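Local coordinates for carbohydrate binding module family 33 and 10 domain protein (Teredinibacter turnerae, PDB 6RW7) that acts as a copper-dependent AA10 lytic polysaccharide monooxygenase, the chain here being its catalytic domain, which probably attacks cellulose by oxidation, at residues H66-D71 with F196-V201; L114-T119 with H179-E184. One frame throughout, in Å; residues are numbered along the deposited sequence.

Interaction 1. Residues H66-D71 with F196-V201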
# COMPACT_ATOMS: atom_id res chain seq x y z
N HIS A 66 6.04 -2.45 12.55
CA HIS A 66 5.73 -1.45 11.51
C HIS A 66 4.50 -1.86 10.69
O HIS A 66 4.21 -3.06 10.53
CB HIS A 66 6.94 -1.22 10.60
CG HIS A 66 8.21 -0.93 11.32
ND1 HIS A 66 8.53 0.35 11.77
CD2 HIS A 66 9.24 -1.74 11.67
CE1 HIS A 66 9.72 0.29 12.37
NE2 HIS A 66 10.18 -0.97 12.31
N VAL A 67 3.81 -0.85 10.18
CA VAL A 67 2.62 -1.04 9.32
C VAL A 67 3.06 -1.16 7.86
O VAL A 67 3.06 -2.27 7.32
CB VAL A 67 1.63 0.10 9.56
CG1 VAL A 67 0.49 0.01 8.57
CG2 VAL A 67 1.14 0.09 11.02
N CYS A 68 3.42 -0.06 7.22
CA CYS A 68 3.56 -0.02 5.74
C CYS A 68 4.67 -0.97 5.28
O CYS A 68 4.49 -1.59 4.23
CB CYS A 68 3.79 1.40 5.24
SG CYS A 68 2.38 2.45 5.65
N GLY A 69 5.77 -1.07 6.03
CA GLY A 69 6.90 -1.95 5.67
C GLY A 69 6.65 -3.38 6.09
O GLY A 69 7.38 -4.28 5.65
N PHE A 70 5.69 -3.58 7.01
CA PHE A 70 5.29 -4.88 7.61
C PHE A 70 6.51 -5.70 8.08
O PHE A 70 6.47 -6.95 7.99
CB PHE A 70 4.41 -5.66 6.63
CG PHE A 70 3.37 -6.46 7.37
CD1 PHE A 70 2.25 -5.84 7.91
CD2 PHE A 70 3.55 -7.81 7.58
CE1 PHE A 70 1.32 -6.57 8.63
CE2 PHE A 70 2.61 -8.53 8.30
CZ PHE A 70 1.49 -7.92 8.81
N ASP A 71 7.53 -5.04 8.60
CA ASP A 71 8.77 -5.70 9.12
C ASP A 71 9.33 -6.63 8.04
O ASP A 71 9.90 -7.71 8.41
CB ASP A 71 8.49 -6.48 10.40
CG ASP A 71 8.04 -5.63 11.58
OD1 ASP A 71 7.80 -4.42 11.39
OD2 ASP A 71 7.97 -6.20 12.72
N PHE A 196 3.17 -5.26 0.03
CA PHE A 196 2.48 -4.29 0.91
C PHE A 196 2.54 -2.90 0.30
O PHE A 196 3.55 -2.52 -0.23
CB PHE A 196 3.10 -4.30 2.31
CG PHE A 196 3.11 -5.66 2.93
CD1 PHE A 196 4.17 -6.53 2.70
CD2 PHE A 196 2.04 -6.09 3.68
CE1 PHE A 196 4.15 -7.80 3.25
CE2 PHE A 196 2.02 -7.36 4.23
CZ PHE A 196 3.08 -8.21 4.00
N SER A 197 1.47 -2.13 0.45
CA SER A 197 1.40 -0.78 -0.13
C SER A 197 0.47 0.09 0.70
O SER A 197 -0.67 -0.34 0.99
CB SER A 197 0.99 -0.88 -1.57
OG SER A 197 1.18 0.34 -2.28
N CYS A 198 0.95 1.25 1.13
CA CYS A 198 0.15 2.27 1.86
C CYS A 198 -0.25 3.41 0.93
O CYS A 198 0.58 3.86 0.14
CB CYS A 198 0.92 2.84 3.03
SG CYS A 198 0.88 1.72 4.45
N VAL A 199 -1.47 3.90 1.08
CA VAL A 199 -2.00 5.04 0.30
C VAL A 199 -2.43 6.13 1.29
O VAL A 199 -3.29 5.85 2.15
CB VAL A 199 -3.17 4.62 -0.59
CG1 VAL A 199 -3.53 5.76 -1.53
CG2 VAL A 199 -2.87 3.36 -1.38
N ASP A 200 -1.91 7.33 1.10
CA ASP A 200 -2.28 8.53 1.88
C ASP A 200 -3.42 9.22 1.14
O ASP A 200 -3.20 9.67 -0.01
CB ASP A 200 -1.06 9.43 2.07
CG ASP A 200 -0.01 8.81 2.95
OD1 ASP A 200 -0.19 8.77 4.17
OD2 ASP A 200 0.98 8.31 2.40
N VAL A 201 -4.60 9.29 1.76
CA VAL A 201 -5.81 9.85 1.13
C VAL A 201 -6.44 10.93 2.01
O VAL A 201 -6.33 10.87 3.23
CB VAL A 201 -6.82 8.74 0.80
CG1 VAL A 201 -6.33 7.94 -0.40
CG2 VAL A 201 -7.08 7.87 2.02
O HOH W 1 4.46 -0.45 1.76
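Phe70 lies over the ring of Phe196, its CB 3.7 Å from the ring centroid and almost on the normal, a CH-pi contact over the centre of the face. This pairing and the disulfide beside it tie a loop of the AA10 domain, folded here into a type I turn, to strand 193-202 of its beta-sandwich core. The two rings are nearly parallel, with planes at 10°, but slid apart, so that they barely overlap; CE2 of Phe196 comes within 3.5 Å of CG of Phe70, offset toward the rim of that ring. The covalent link lies two residues before Phe70 and two after Phe196. Cys68 and Cys198 join SG to SG at 2.1 Å with a C-S-S-C torsion of -97°, near the relaxed right angle for a disulfide. Both sulfurs lie beside their own backbone N, and Arg10 of helix 10-17 touches both side chains.

No direct hydrogen bond crosses between 66-71 and 196-201. Instead a single water bridges the two backbones, donating to Cys68 O at 2.7 Å and, weakly, to Phe196 O. The turn is closed by Phe70 N, which binds Val67 O, while that same oxygen sits in the plane of the Phe70 ring at its edge. The ring of His55 also meets that of Phe70, obliquely, and Phe182 of strand 178-187 touches the side chains of both Val67 and Phe196. Just outside the turn, Asp71 OD1 accepts His66 N at 2.9 Å on its syn side, while OD2 takes the N-H of Glu65.

Interaction 2. Residues L114-T119 with H179-E184; sequences LVFYIT and HVIFAE
Thr119 and His179 meet through a hydrogen bond between OG1 and ND1, 2.7 Å apart, in which either may donate, where strands 111-118 and 178-187 run antiparallel in the beta-sandwich core. The backbone bonds come as two complete pairs, Val115 with Glu184 and Tyr117 with Phe182, and Tyr117 N to Phe182 O is short at 2.8 Å and nearly straight. Beyond them Thr119 N reaches Val180 O, and the Thr119 side chain continues the pattern: OG1, turned between the backbone N and the carbonyl carbon (chi1 44°), accepts the N-H of Val180 at 3.1 Å as well as bonding to ND1. A valine here has no OG1, so Val180 N and His179 ND1 would probably lose their partner in this contact, leaving the imidazole less firmly fixed, with the weak bond from NE2 to Ser176 O.

The apolar contacts divide between the two faces of the sheet. On one, Ala183 CB lies 3.6 Å from CD2 of Phe116, Ile181 CG2 comes to the edge of the same ring, and Ile118 and Ile181 touch through their CG1 atoms. On the other, Tyr117 and Phe182 lie side by side and point the same way, their planes oblique at 47°. Glu184 shares this face, its carboxylate held by Arg194 (salt bridge) and Arg58 N. The rings approach through rim atoms: Tyr117 CD1 comes 3.7 Å from CD2 of Phe182, close to the Phe182 plane.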
# COMPACT_ATOMS: atom_id res chain seq x y z
N LEU A 114 -6.34 -10.02 -2.42
CA LEU A 114 -6.06 -8.58 -2.31
C LEU A 114 -6.81 -8.12 -1.06
O LEU A 114 -8.04 -8.32 -0.99
CB LEU A 114 -6.59 -7.85 -3.55
CG LEU A 114 -5.92 -8.07 -4.91
CD1 LEU A 114 -4.47 -7.67 -4.90
CD2 LEU A 114 -6.14 -9.47 -5.47
N VAL A 115 -6.10 -7.58 -0.09
CA VAL A 115 -6.66 -7.24 1.25
C VAL A 115 -6.40 -5.77 1.50
O VAL A 115 -5.31 -5.30 1.20
CB VAL A 115 -6.03 -8.14 2.33
CG1 VAL A 115 -6.72 -7.98 3.66
CG2 VAL A 115 -6.03 -9.60 1.92
N PHE A 116 -7.38 -5.06 2.08
CA PHE A 116 -7.26 -3.61 2.33
C PHE A 116 -7.81 -3.28 3.71
O PHE A 116 -8.94 -3.69 4.03
CB PHE A 116 -8.07 -2.81 1.32
CG PHE A 116 -7.70 -2.99 -0.13
CD1 PHE A 116 -8.10 -4.11 -0.84
CD2 PHE A 116 -6.92 -2.04 -0.76
CE1 PHE A 116 -7.78 -4.23 -2.19
CE2 PHE A 116 -6.58 -2.18 -2.09
CZ PHE A 116 -7.00 -3.27 -2.80
N TYR A 117 -7.03 -2.50 4.44
CA TYR A 117 -7.40 -1.94 5.75
C TYR A 117 -7.40 -0.42 5.64
O TYR A 117 -6.63 0.11 4.85
CB TYR A 117 -6.40 -2.36 6.81
CG TYR A 117 -6.34 -3.82 7.15
CD1 TYR A 117 -5.65 -4.72 6.36
CD2 TYR A 117 -6.92 -4.29 8.32
CE1 TYR A 117 -5.61 -6.06 6.70
CE2 TYR A 117 -6.83 -5.62 8.70
CZ TYR A 117 -6.15 -6.51 7.90
OH TYR A 117 -6.08 -7.85 8.23
N ILE A 118 -8.20 0.24 6.47
CA ILE A 118 -8.18 1.72 6.54
C ILE A 118 -8.02 2.12 8.00
O ILE A 118 -8.41 1.35 8.90
CB ILE A 118 -9.44 2.32 5.87
CG1 ILE A 118 -9.28 3.82 5.61
CG2 ILE A 118 -10.71 1.98 6.62
CD1 ILE A 118 -10.28 4.35 4.64
N THR A 119 -7.51 3.32 8.20
CA THR A 119 -7.43 3.92 9.54
C THR A 119 -8.83 4.02 10.15
O THR A 119 -9.84 4.14 9.43
CB THR A 119 -6.65 5.24 9.49
OG1 THR A 119 -7.08 5.99 8.35
CG2 THR A 119 -5.15 5.01 9.44
N HIS A 179 -6.54 10.12 6.01
CA HIS A 179 -6.54 8.69 6.37
C HIS A 179 -5.43 7.96 5.62
O HIS A 179 -4.78 8.54 4.73
CB HIS A 179 -7.93 8.09 6.14
CG HIS A 179 -8.88 8.56 7.18
ND1 HIS A 179 -8.94 7.97 8.43
CD2 HIS A 179 -9.72 9.63 7.21
CE1 HIS A 179 -9.81 8.62 9.17
NE2 HIS A 179 -10.29 9.68 8.46
N VAL A 180 -5.23 6.72 6.02
CA VAL A 180 -4.26 5.83 5.33
C VAL A 180 -4.95 4.52 5.03
O VAL A 180 -5.66 3.99 5.90
CB VAL A 180 -3.01 5.58 6.18
CG1 VAL A 180 -2.05 4.69 5.41
CG2 VAL A 180 -2.32 6.87 6.59
N ILE A 181 -4.73 4.02 3.82
CA ILE A 181 -5.13 2.65 3.43
C ILE A 181 -3.87 1.79 3.40
O ILE A 181 -2.88 2.18 2.78
CB ILE A 181 -5.90 2.68 2.10
CG1 ILE A 181 -7.23 3.42 2.30
CG2 ILE A 181 -6.09 1.28 1.53
CD1 ILE A 181 -7.97 3.77 1.05
N PHE A 182 -3.92 0.66 4.10
CA PHE A 182 -2.84 -0.35 4.15
C PHE A 182 -3.34 -1.56 3.35
O PHE A 182 -4.41 -2.11 3.68
CB PHE A 182 -2.46 -0.65 5.60
CG PHE A 182 -1.72 -1.95 5.74
CD1 PHE A 182 -0.37 -2.00 5.46
CD2 PHE A 182 -2.37 -3.13 6.08
CE1 PHE A 182 0.33 -3.18 5.53
CE2 PHE A 182 -1.66 -4.32 6.15
CZ PHE A 182 -0.33 -4.34 5.86
N ALA A 183 -2.60 -1.98 2.33
CA ALA A 183 -3.06 -3.01 1.39
C ALA A 183 -2.01 -4.08 1.18
O ALA A 183 -0.80 -3.81 1.21
CB ALA A 183 -3.42 -2.37 0.07
N GLU A 184 -2.51 -5.27 0.89
CA GLU A 184 -1.67 -6.45 0.64
C GLU A 184 -2.08 -7.12 -0.67
O GLU A 184 -3.29 -7.21 -0.96
CB GLU A 184 -1.83 -7.48 1.75
CG GLU A 184 -1.56 -6.95 3.14
CD GLU A 184 -1.74 -7.97 4.25
OE1 GLU A 184 -2.33 -9.06 3.97
OE2 GLU A 184 -1.29 -7.67 5.37

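Both contacts are buried, and they meet in one sheet, where strands 178-187 and 193-202 are neighbours; along the chain, interaction 2 is nested within the span that interaction 1 closes. Their chemistry follows their place. Interaction 2 pairs two strands by regular backbone bonds, whereas interaction 1 fastens an irregular loop to a strand through a disulfide, ring packing and one water. Probable backbone bonds join the two contacts: Val199 N reaches Ile181 O at 2.8 Å, and Ser197 O faces Ala183 N. Val67 O against Phe182 CE1 brings loop 66-71 to the face that carries Tyr117 and Phe182, and Phe196 CE2 packs on Glu184 OE2 from the neighbouring strand.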